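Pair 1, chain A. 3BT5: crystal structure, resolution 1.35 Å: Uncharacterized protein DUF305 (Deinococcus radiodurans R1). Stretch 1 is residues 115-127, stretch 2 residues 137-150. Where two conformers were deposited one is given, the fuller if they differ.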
# COMPACT_ATOMS: atom_id res chain seq x y z
N HIS A 115 4.74 1.27 -2.66
CA HIS A 115 4.07 2.50 -3.05
C HIS A 115 4.33 2.84 -4.53
O HIS A 115 3.45 3.37 -5.20
CB HIS A 115 4.57 3.65 -2.17
CG HIS A 115 3.91 3.73 -0.82
ND1 HIS A 115 3.36 2.63 -0.18
CD2 HIS A 115 3.68 4.80 -0.02
CE1 HIS A 115 2.81 3.03 0.96
NE2 HIS A 115 3.00 4.34 1.09
N GLN A 116 5.52 2.57 -5.02
CA GLN A 116 5.80 2.77 -6.45
C GLN A 116 4.87 1.90 -7.28
O GLN A 116 4.40 2.35 -8.32
CB GLN A 116 7.28 2.49 -6.77
CG GLN A 116 8.20 3.52 -6.13
CD GLN A 116 9.66 3.14 -6.19
OE1 GLN A 116 10.00 1.97 -6.18
NE2 GLN A 116 10.54 4.15 -6.19
N GLY A 117 4.62 0.67 -6.86
CA GLY A 117 3.69 -0.18 -7.62
C GLY A 117 2.28 0.38 -7.57
O GLY A 117 1.57 0.37 -8.59
N ALA A 118 1.85 0.88 -6.41
CA ALA A 118 0.51 1.49 -6.29
C ALA A 118 0.40 2.67 -7.27
O ALA A 118 -0.61 2.81 -7.98
CB ALA A 118 0.21 1.94 -4.85
N VAL A 119 1.42 3.53 -7.32
CA VAL A 119 1.34 4.67 -8.23
C VAL A 119 1.22 4.17 -9.68
O VAL A 119 0.41 4.69 -10.48
CB VAL A 119 2.56 5.59 -8.05
CG1 VAL A 119 2.60 6.67 -9.15
CG2 VAL A 119 2.48 6.26 -6.69
N ALA A 120 2.00 3.17 -10.03
CA ALA A 120 2.02 2.65 -11.39
C ALA A 120 0.69 1.98 -11.80
O ALA A 120 0.31 1.98 -12.97
CB ALA A 120 3.19 1.70 -11.56
N MET A 121 -0.02 1.40 -10.83
CA MET A 121 -1.35 0.82 -11.05
C MET A 121 -2.40 1.91 -11.22
O MET A 121 -3.43 1.73 -11.88
CB MET A 121 -1.73 -0.06 -9.84
CG MET A 121 -0.82 -1.28 -9.64
SD MET A 121 -0.92 -2.18 -8.09
CE MET A 121 -2.62 -2.78 -8.08
N THR A 122 -2.14 3.05 -10.60
CA THR A 122 -3.17 4.07 -10.48
C THR A 122 -3.16 5.11 -11.59
O THR A 122 -4.22 5.59 -12.01
CB THR A 122 -3.10 4.70 -9.11
OG1 THR A 122 -3.24 3.66 -8.13
CG2 THR A 122 -4.19 5.70 -8.93
N LEU A 123 -1.98 5.42 -12.11
CA LEU A 123 -1.89 6.45 -13.15
C LEU A 123 -2.83 6.23 -14.33
O LEU A 123 -3.46 7.19 -14.78
CB LEU A 123 -0.44 6.63 -13.61
CG LEU A 123 0.44 7.30 -12.55
CD1 LEU A 123 1.91 7.28 -12.98
CD2 LEU A 123 -0.03 8.72 -12.20
N PRO A 124 -2.93 4.99 -14.85
CA PRO A 124 -3.86 4.76 -15.96
C PRO A 124 -5.34 5.04 -15.64
O PRO A 124 -6.13 5.30 -16.56
CB PRO A 124 -3.65 3.27 -16.29
CG PRO A 124 -2.23 2.99 -15.82
CD PRO A 124 -2.17 3.76 -14.52
N MET A 125 -5.71 5.01 -14.36
CA MET A 125 -7.09 5.29 -13.96
C MET A 125 -7.39 6.78 -13.92
O MET A 125 -8.54 7.18 -13.76
CB MET A 125 -7.43 4.62 -12.63
CG MET A 125 -7.14 3.13 -12.63
SD MET A 125 -8.19 2.21 -13.77
CE MET A 125 -9.73 2.98 -13.34
N LEU A 126 -6.35 7.62 -14.06
CA LEU A 126 -6.58 9.07 -14.09
C LEU A 126 -7.36 9.51 -15.34
O LEU A 126 -8.06 10.52 -15.31
CB LEU A 126 -5.27 9.85 -13.93
CG LEU A 126 -4.58 9.68 -12.56
CD1 LEU A 126 -3.41 10.64 -12.41
CD2 LEU A 126 -5.55 9.86 -11.41
N ASP A 127 -7.25 8.75 -16.43
CA ASP A 127 -8.12 8.98 -17.60
C ASP A 127 -9.18 7.89 -17.70
O ASP A 127 -10.20 8.06 -18.38
CB ASP A 127 -7.30 9.02 -18.90
CG ASP A 127 -6.35 10.19 -18.97
OD1 ASP A 127 -6.72 11.30 -18.49
OD2 ASP A 127 -5.23 10.01 -19.50
N LEU A 137 -10.57 9.05 -6.09
CA LEU A 137 -9.80 8.07 -5.29
C LEU A 137 -8.40 7.88 -5.87
O LEU A 137 -7.39 7.88 -5.15
CB LEU A 137 -10.52 6.73 -5.31
CG LEU A 137 -9.72 5.56 -4.72
CD1 LEU A 137 -9.58 5.75 -3.22
CD2 LEU A 137 -10.39 4.21 -5.05
N ALA A 138 -8.34 7.75 -7.19
CA ALA A 138 -7.05 7.56 -7.86
C ALA A 138 -6.11 8.74 -7.59
O ALA A 138 -4.92 8.56 -7.28
CB ALA A 138 -7.25 7.37 -9.35
N ARG A 139 -6.63 9.95 -7.75
CA ARG A 139 -5.80 11.12 -7.46
C ARG A 139 -5.31 11.11 -6.01
O ARG A 139 -4.12 11.37 -5.74
CB ARG A 139 -6.58 12.39 -7.81
CG ARG A 139 -6.92 12.45 -9.29
CD ARG A 139 -7.47 13.79 -9.76
NE ARG A 139 -7.69 13.78 -11.20
CZ ARG A 139 -6.73 13.98 -12.11
NH1 ARG A 139 -5.48 14.21 -11.72
NH2 ARG A 139 -7.01 13.94 -13.40
N GLN A 140 -6.19 10.80 -5.07
CA GLN A 140 -5.79 10.74 -3.64
C GLN A 140 -4.71 9.70 -3.39
O GLN A 140 -3.75 9.95 -2.63
CB GLN A 140 -6.99 10.48 -2.73
CG GLN A 140 -7.99 11.64 -2.69
CD GLN A 140 -9.34 11.23 -2.10
OE1 GLN A 140 -9.50 10.13 -1.56
NE2 GLN A 140 -10.33 12.11 -2.23
N ILE A 141 -4.86 8.53 -3.98
CA ILE A 141 -3.85 7.48 -3.84
C ILE A 141 -2.49 7.96 -4.34
O ILE A 141 -1.48 7.82 -3.63
CB ILE A 141 -4.28 6.19 -4.58
CG1 ILE A 141 -5.46 5.53 -3.87
CG2 ILE A 141 -3.08 5.23 -4.74
CD1 ILE A 141 -6.12 4.42 -4.67
N VAL A 142 -2.45 8.55 -5.54
CA VAL A 142 -1.18 8.95 -6.13
C VAL A 142 -0.51 10.01 -5.24
O VAL A 142 0.67 9.92 -4.93
CB VAL A 142 -1.33 9.44 -7.61
CG1 VAL A 142 -0.03 10.10 -8.13
CG2 VAL A 142 -1.74 8.30 -8.52
N VAL A 143 -1.28 11.00 -4.83
CA VAL A 143 -0.72 12.08 -4.01
C VAL A 143 -0.15 11.53 -2.69
O VAL A 143 0.97 11.86 -2.28
CB VAL A 143 -1.82 13.15 -3.74
CG1 VAL A 143 -1.41 14.11 -2.62
CG2 VAL A 143 -2.08 13.95 -4.99
N THR A 144 -0.94 10.71 -2.02
CA THR A 144 -0.55 10.18 -0.73
C THR A 144 0.67 9.27 -0.87
O THR A 144 1.63 9.36 -0.06
CB THR A 144 -1.74 9.46 -0.08
OG1 THR A 144 -2.78 10.42 0.16
CG2 THR A 144 -1.32 8.83 1.25
N GLN A 145 0.68 8.42 -1.89
CA GLN A 145 1.79 7.47 -2.06
C GLN A 145 3.06 8.27 -2.32
O GLN A 145 4.12 7.91 -1.79
CB GLN A 145 1.63 6.57 -3.30
CG GLN A 145 0.48 5.65 -3.41
CD GLN A 145 0.30 4.93 -2.17
OE1 GLN A 145 -0.55 5.30 -1.35
NE2 GLN A 145 1.10 3.88 -1.96
N ARG A 146 2.97 9.28 -3.17
CA ARG A 146 4.15 10.04 -3.53
C ARG A 146 4.69 10.82 -2.33
O ARG A 146 5.90 10.92 -2.16
CB ARG A 146 3.88 10.95 -4.74
CG ARG A 146 3.82 10.18 -6.07
CD ARG A 146 3.53 11.10 -7.28
NE ARG A 146 3.75 10.39 -8.55
CZ ARG A 146 3.29 10.81 -9.73
NH1 ARG A 146 2.53 11.89 -9.80
NH2 ARG A 146 3.54 10.11 -10.83
N GLY A 147 3.80 11.37 -1.50
CA GLY A 147 4.26 12.03 -0.28
C GLY A 147 5.00 11.05 0.62
O GLY A 147 6.07 11.35 1.14
N GLU A 148 4.42 9.87 0.82
CA GLU A 148 5.04 8.89 1.72
C GLU A 148 6.37 8.36 1.17
O GLU A 148 7.30 8.13 1.94
CB GLU A 148 4.05 7.77 2.03
CG GLU A 148 2.90 8.30 2.89
CD GLU A 148 1.82 7.27 3.22
OE1 GLU A 148 1.82 6.13 2.68
OE2 GLU A 148 0.96 7.62 4.06
N ILE A 149 6.44 8.14 -0.14
CA ILE A 149 7.71 7.74 -0.74
C ILE A 149 8.79 8.78 -0.43
O ILE A 149 9.90 8.44 -0.04
CB ILE A 149 7.59 7.58 -2.28
CG1 ILE A 149 6.76 6.33 -2.60
CG2 ILE A 149 8.96 7.49 -2.93
CD1 ILE A 149 6.34 6.29 -4.06
N ARG A 150 8.48 10.06 -0.60
CA ARG A 150 9.50 11.08 -0.38
C ARG A 150 9.97 11.07 1.08
O ARG A 150 11.19 11.19 1.38
CB ARG A 150 8.96 12.45 -0.78
CG ARG A 150 10.07 13.51 -0.90
CD ARG A 150 10.91 13.33 -2.17
NE ARG A 150 10.10 13.65 -3.34
CZ ARG A 150 9.94 14.88 -3.82
NH1 ARG A 150 10.58 15.92 -3.25
NH2 ARG A 150 9.17 15.07 -4.87

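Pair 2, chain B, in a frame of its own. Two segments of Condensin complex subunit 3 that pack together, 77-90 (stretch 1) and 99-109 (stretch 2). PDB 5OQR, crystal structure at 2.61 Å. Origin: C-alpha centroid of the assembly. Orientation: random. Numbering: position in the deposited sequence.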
# COMPACT_ATOMS: atom_id res chain seq x y z
N ILE B 77 -15.95 -45.84 -15.52
CA ILE B 77 -16.93 -44.87 -16.01
C ILE B 77 -16.36 -43.47 -16.12
O ILE B 77 -16.99 -42.61 -16.77
CB ILE B 77 -18.20 -44.86 -15.12
CG1 ILE B 77 -19.24 -43.89 -15.67
CG2 ILE B 77 -17.84 -44.53 -13.67
CD1 ILE B 77 -20.58 -43.97 -14.98
N VAL B 78 -15.18 -43.20 -15.55
CA VAL B 78 -14.58 -41.88 -15.67
C VAL B 78 -14.12 -41.63 -17.10
O VAL B 78 -14.19 -40.50 -17.60
CB VAL B 78 -13.43 -41.72 -14.67
CG1 VAL B 78 -12.74 -40.37 -14.85
CG2 VAL B 78 -13.95 -41.87 -13.25
N GLN B 79 -13.62 -42.67 -17.78
CA GLN B 79 -13.14 -42.47 -19.15
C GLN B 79 -14.29 -42.20 -20.11
O GLN B 79 -14.21 -41.22 -20.87
CB GLN B 79 -12.30 -43.67 -19.59
CG GLN B 79 -11.29 -44.17 -18.55
CD GLN B 79 -9.85 -43.81 -18.89
OE1 GLN B 79 -9.58 -43.17 -19.90
NE2 GLN B 79 -8.93 -44.22 -18.03
N PRO B 80 -15.37 -42.99 -20.13
CA PRO B 80 -16.49 -42.63 -21.02
C PRO B 80 -17.08 -41.26 -20.72
O PRO B 80 -17.33 -40.48 -21.65
CB PRO B 80 -17.50 -43.76 -20.76
CG PRO B 80 -16.70 -44.88 -20.20
CD PRO B 80 -15.61 -44.25 -19.41
N ILE B 81 -17.32 -40.95 -19.45
CA ILE B 81 -17.94 -39.67 -19.10
C ILE B 81 -17.08 -38.51 -19.59
O ILE B 81 -17.60 -37.50 -20.09
CB ILE B 81 -18.20 -39.59 -17.58
CG1 ILE B 81 -19.01 -38.34 -17.24
CG2 ILE B 81 -16.89 -39.60 -16.82
CD1 ILE B 81 -19.39 -38.24 -15.77
N LEU B 82 -15.76 -38.63 -19.45
CA LEU B 82 -14.88 -37.56 -19.92
C LEU B 82 -14.87 -37.49 -21.44
O LEU B 82 -14.85 -36.39 -22.01
CB LEU B 82 -13.46 -37.77 -19.38
CG LEU B 82 -13.24 -37.54 -17.88
CD1 LEU B 82 -11.79 -37.82 -17.52
CD2 LEU B 82 -13.63 -36.13 -17.46
N LYS B 83 -14.88 -38.64 -22.11
CA LYS B 83 -14.92 -38.64 -23.57
C LYS B 83 -16.20 -38.00 -24.08
O LYS B 83 -16.19 -37.30 -25.10
CB LYS B 83 -14.78 -40.06 -24.09
CG LYS B 83 -13.39 -40.65 -23.95
CD LYS B 83 -13.20 -41.84 -24.87
CE LYS B 83 -13.03 -41.41 -26.32
NZ LYS B 83 -13.64 -42.37 -27.27
N HIS B 84 -17.32 -38.23 -23.39
CA HIS B 84 -18.59 -37.67 -23.84
C HIS B 84 -18.63 -36.16 -23.64
O HIS B 84 -19.14 -35.43 -24.50
CB HIS B 84 -19.75 -38.33 -23.10
CG HIS B 84 -21.06 -37.64 -23.29
ND1 HIS B 84 -21.94 -37.97 -24.30
CD2 HIS B 84 -21.64 -36.62 -22.61
CE1 HIS B 84 -23.00 -37.19 -24.23
NE2 HIS B 84 -22.85 -36.36 -23.21
N ILE B 85 -18.11 -35.68 -22.51
CA ILE B 85 -18.27 -34.28 -22.15
C ILE B 85 -17.20 -33.38 -22.75
O ILE B 85 -17.44 -32.17 -22.92
CB ILE B 85 -18.28 -34.13 -20.62
CG1 ILE B 85 -19.34 -35.05 -20.01
CG2 ILE B 85 -18.58 -32.68 -20.22
CD1 ILE B 85 -19.19 -35.23 -18.54
N LEU B 86 -16.02 -33.92 -23.08
CA LEU B 86 -14.99 -33.09 -23.69
C LEU B 86 -15.42 -32.54 -25.04
O LEU B 86 -14.90 -31.51 -25.47
CB LEU B 86 -13.68 -33.89 -23.84
CG LEU B 86 -13.67 -35.14 -24.71
CD1 LEU B 86 -13.54 -34.83 -26.20
CD2 LEU B 86 -12.53 -36.05 -24.27
N ARG B 87 -16.37 -33.20 -25.70
CA ARG B 87 -16.85 -32.70 -26.99
C ARG B 87 -17.44 -31.30 -26.86
O ARG B 87 -17.40 -30.52 -27.81
CB ARG B 87 -17.91 -33.66 -27.55
CG ARG B 87 -17.52 -35.12 -27.65
CD ARG B 87 -18.77 -36.00 -27.64
NE ARG B 87 -18.47 -37.43 -27.59
CZ ARG B 87 -19.35 -38.37 -27.27
NH1 ARG B 87 -20.59 -38.04 -26.94
NH2 ARG B 87 -18.98 -39.64 -27.26
N GLY B 88 -17.98 -30.97 -25.68
CA GLY B 88 -18.63 -29.70 -25.46
C GLY B 88 -17.73 -28.56 -25.05
O GLY B 88 -18.22 -27.45 -24.83
N LEU B 89 -16.42 -28.79 -24.93
CA LEU B 89 -15.51 -27.70 -24.61
C LEU B 89 -15.58 -26.59 -25.64
O LEU B 89 -15.37 -25.42 -25.31
CB LEU B 89 -14.08 -28.24 -24.49
CG LEU B 89 -13.64 -28.69 -23.09
CD1 LEU B 89 -14.78 -29.33 -22.30
CD2 LEU B 89 -12.47 -29.66 -23.20
N ASP B 90 -15.88 -26.93 -26.89
CA ASP B 90 -16.15 -25.95 -27.93
C ASP B 90 -17.66 -25.86 -28.11
O ASP B 90 -18.27 -26.74 -28.73
CB ASP B 90 -15.45 -26.33 -29.23
CG ASP B 90 -13.94 -26.45 -29.07
OD1 ASP B 90 -13.39 -25.84 -28.13
OD2 ASP B 90 -13.31 -27.15 -29.88
N ARG B 99 -20.38 -25.65 -17.65
CA ARG B 99 -20.72 -26.93 -17.04
C ARG B 99 -19.72 -28.01 -17.44
O ARG B 99 -19.28 -28.79 -16.60
CB ARG B 99 -22.14 -27.33 -17.42
CG ARG B 99 -23.23 -26.41 -16.90
CD ARG B 99 -23.30 -26.42 -15.38
NE ARG B 99 -24.39 -25.58 -14.88
CZ ARG B 99 -24.55 -25.25 -13.60
NH1 ARG B 99 -23.71 -25.70 -12.68
NH2 ARG B 99 -25.57 -24.48 -13.24
N CYS B 100 -19.36 -28.06 -18.72
CA CYS B 100 -18.38 -29.05 -19.17
C CYS B 100 -17.09 -28.93 -18.37
O CYS B 100 -16.58 -29.92 -17.84
CB CYS B 100 -18.11 -28.87 -20.67
SG CYS B 100 -19.34 -29.63 -21.75
N CYS B 101 -16.54 -27.72 -18.28
CA CYS B 101 -15.34 -27.51 -17.47
C CYS B 101 -15.62 -27.83 -16.00
O CYS B 101 -14.78 -28.42 -15.32
CB CYS B 101 -14.84 -26.08 -17.62
SG CYS B 101 -14.20 -25.69 -19.26
N GLN B 102 -16.80 -27.43 -15.51
CA GLN B 102 -17.16 -27.73 -14.13
C GLN B 102 -17.15 -29.24 -13.88
O GLN B 102 -16.57 -29.71 -12.90
CB GLN B 102 -18.54 -27.15 -13.82
CG GLN B 102 -19.00 -27.35 -12.39
CD GLN B 102 -20.42 -26.86 -12.16
OE1 GLN B 102 -21.26 -26.93 -13.06
NE2 GLN B 102 -20.69 -26.36 -10.96
N ILE B 103 -17.79 -30.00 -14.76
CA ILE B 103 -17.88 -31.45 -14.58
C ILE B 103 -16.50 -32.08 -14.70
O ILE B 103 -16.07 -32.84 -13.83
CB ILE B 103 -18.87 -32.06 -15.58
CG1 ILE B 103 -20.27 -31.47 -15.38
CG2 ILE B 103 -18.93 -33.57 -15.41
CD1 ILE B 103 -21.22 -31.76 -16.52
N ILE B 104 -15.78 -31.77 -15.78
CA ILE B 104 -14.48 -32.38 -16.01
C ILE B 104 -13.56 -32.13 -14.82
O ILE B 104 -12.83 -33.03 -14.38
CB ILE B 104 -13.86 -31.86 -17.32
CG1 ILE B 104 -14.68 -32.38 -18.51
CG2 ILE B 104 -12.40 -32.30 -17.45
CD1 ILE B 104 -14.28 -31.78 -19.83
N ALA B 105 -13.57 -30.91 -14.29
CA ALA B 105 -12.70 -30.58 -13.17
C ALA B 105 -12.94 -31.51 -11.99
O ALA B 105 -11.99 -32.02 -11.38
CB ALA B 105 -12.91 -29.12 -12.74
N ARG B 106 -14.21 -31.75 -11.66
CA ARG B 106 -14.53 -32.55 -10.48
C ARG B 106 -14.35 -34.04 -10.74
O ARG B 106 -13.88 -34.77 -9.86
CB ARG B 106 -15.96 -32.26 -10.02
CG ARG B 106 -16.23 -30.80 -9.69
CD ARG B 106 -17.51 -30.66 -8.89
NE ARG B 106 -17.90 -29.27 -8.69
CZ ARG B 106 -18.97 -28.89 -8.01
NH1 ARG B 106 -19.25 -27.60 -7.87
NH2 ARG B 106 -19.77 -29.79 -7.45
N VAL B 107 -14.72 -34.51 -11.93
CA VAL B 107 -14.73 -35.95 -12.18
C VAL B 107 -13.31 -36.48 -12.31
O VAL B 107 -12.97 -37.52 -11.74
CB VAL B 107 -15.58 -36.27 -13.43
CG1 VAL B 107 -15.59 -37.76 -13.70
CG2 VAL B 107 -17.01 -35.77 -13.23
N VAL B 108 -12.46 -35.79 -13.07
CA VAL B 108 -11.08 -36.25 -13.22
C VAL B 108 -10.40 -36.35 -11.86
O VAL B 108 -9.56 -37.22 -11.64
CB VAL B 108 -10.29 -35.33 -14.17
CG1 VAL B 108 -10.04 -33.96 -13.54
CG2 VAL B 108 -8.97 -35.98 -14.56
N ASN B 109 -10.76 -35.46 -10.94
CA ASN B 109 -10.18 -35.48 -9.60
C ASN B 109 -10.51 -36.77 -8.85
O ASN B 109 -9.87 -37.04 -7.82
CB ASN B 109 -10.68 -34.28 -8.80
CG ASN B 109 -10.00 -34.16 -7.45
OD1 ASN B 109 -8.79 -34.33 -7.34
ND2 ASN B 109 -10.78 -33.86 -6.42

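Two antiparallel helix pairs with a common backbone. In pair 1 (DUF305 protein) and pair 2 (Condensin complex subunit 3) a helix is followed in the same chain by a second that runs back along it; the axes cross at -153° and -160° and approach to 9.2 and 10.0 Å. Fourteen central residues superpose with an RMSD of 0.5 Å. The register is shared as well: V119(A) lies nearest V142(A) and their counterparts L82(B) and I104(B) lie nearest each other, with CA–CA distances of 5.4 and 6.5 Å.

The middle of both interfaces is apolar, but its bulk is distributed differently. T122(A) matches I85(B), and A138(A) matches C100(B). In pair 1 CG2 of T122(A) lies 3.5 Å from CB of the small A138(A) and 3.6 Å from CG2 of V142(A). The hydroxyl does not remain unpaired, because OG1 of T122(A) donates a hydrogen bond to O of A118(A), one turn back in its own helix, at 2.8 Å. The equivalent contact in pair 2 places CG2 of I85(B) 3.5 Å from SG of C100(B). Both residues also reach the matched isoleucine: OG1 of T122(A) is 3.7 Å from CG2 of I141(A), and CD1 of I85(B) is 3.6 Å from CG2 of I103(B).

The CA atoms of M125(A) and G88(B) match within 0.3 Å. CB of M125(A) rests 4.3 Å from CB of A138(A); at G88(B), an ideal CB would lie 2.7 Å from SG of C100(B), a clash, so the bare glycine leaves room for the sulfur. One position on, L126(A) and L89(B) both bring their ends nearer the partner helix. They share a contact: CD2 of L126(A) packs 3.7 Å from CB of A138(A), and CD1 of L89(B) 3.7 Å from CB of C100(B). Beyond it, CD2 of L126(A) lies over one face of the R139(A) guanidinium, and CD1 of L89(B) meets CD1 of I104(B) at 3.5 Å.

Toward the other end the chemistry diverges. Q145(A) occupies the place of V107(B), and A118(A) that of I81(B). CG2 of I81(B) touches CG1 of V107(B) at 3.8 Å, a purely apolar contact; in pair 1 the smaller alanine faces the longer glutamine, CB of A118(A) lying 3.6 Å from NE2 of Q145(A). That NE2 also sits over one face of the H115(A) ring, whose NE2 donates a hydrogen bond to OE1 of E148(A) at 2.7 Å; H115(A) and E148(A) have no matched positions in pair 2. The buried surface is 767 Å² in pair 1 and 548 Å² in pair 2, whose second stretch is three residues shorter.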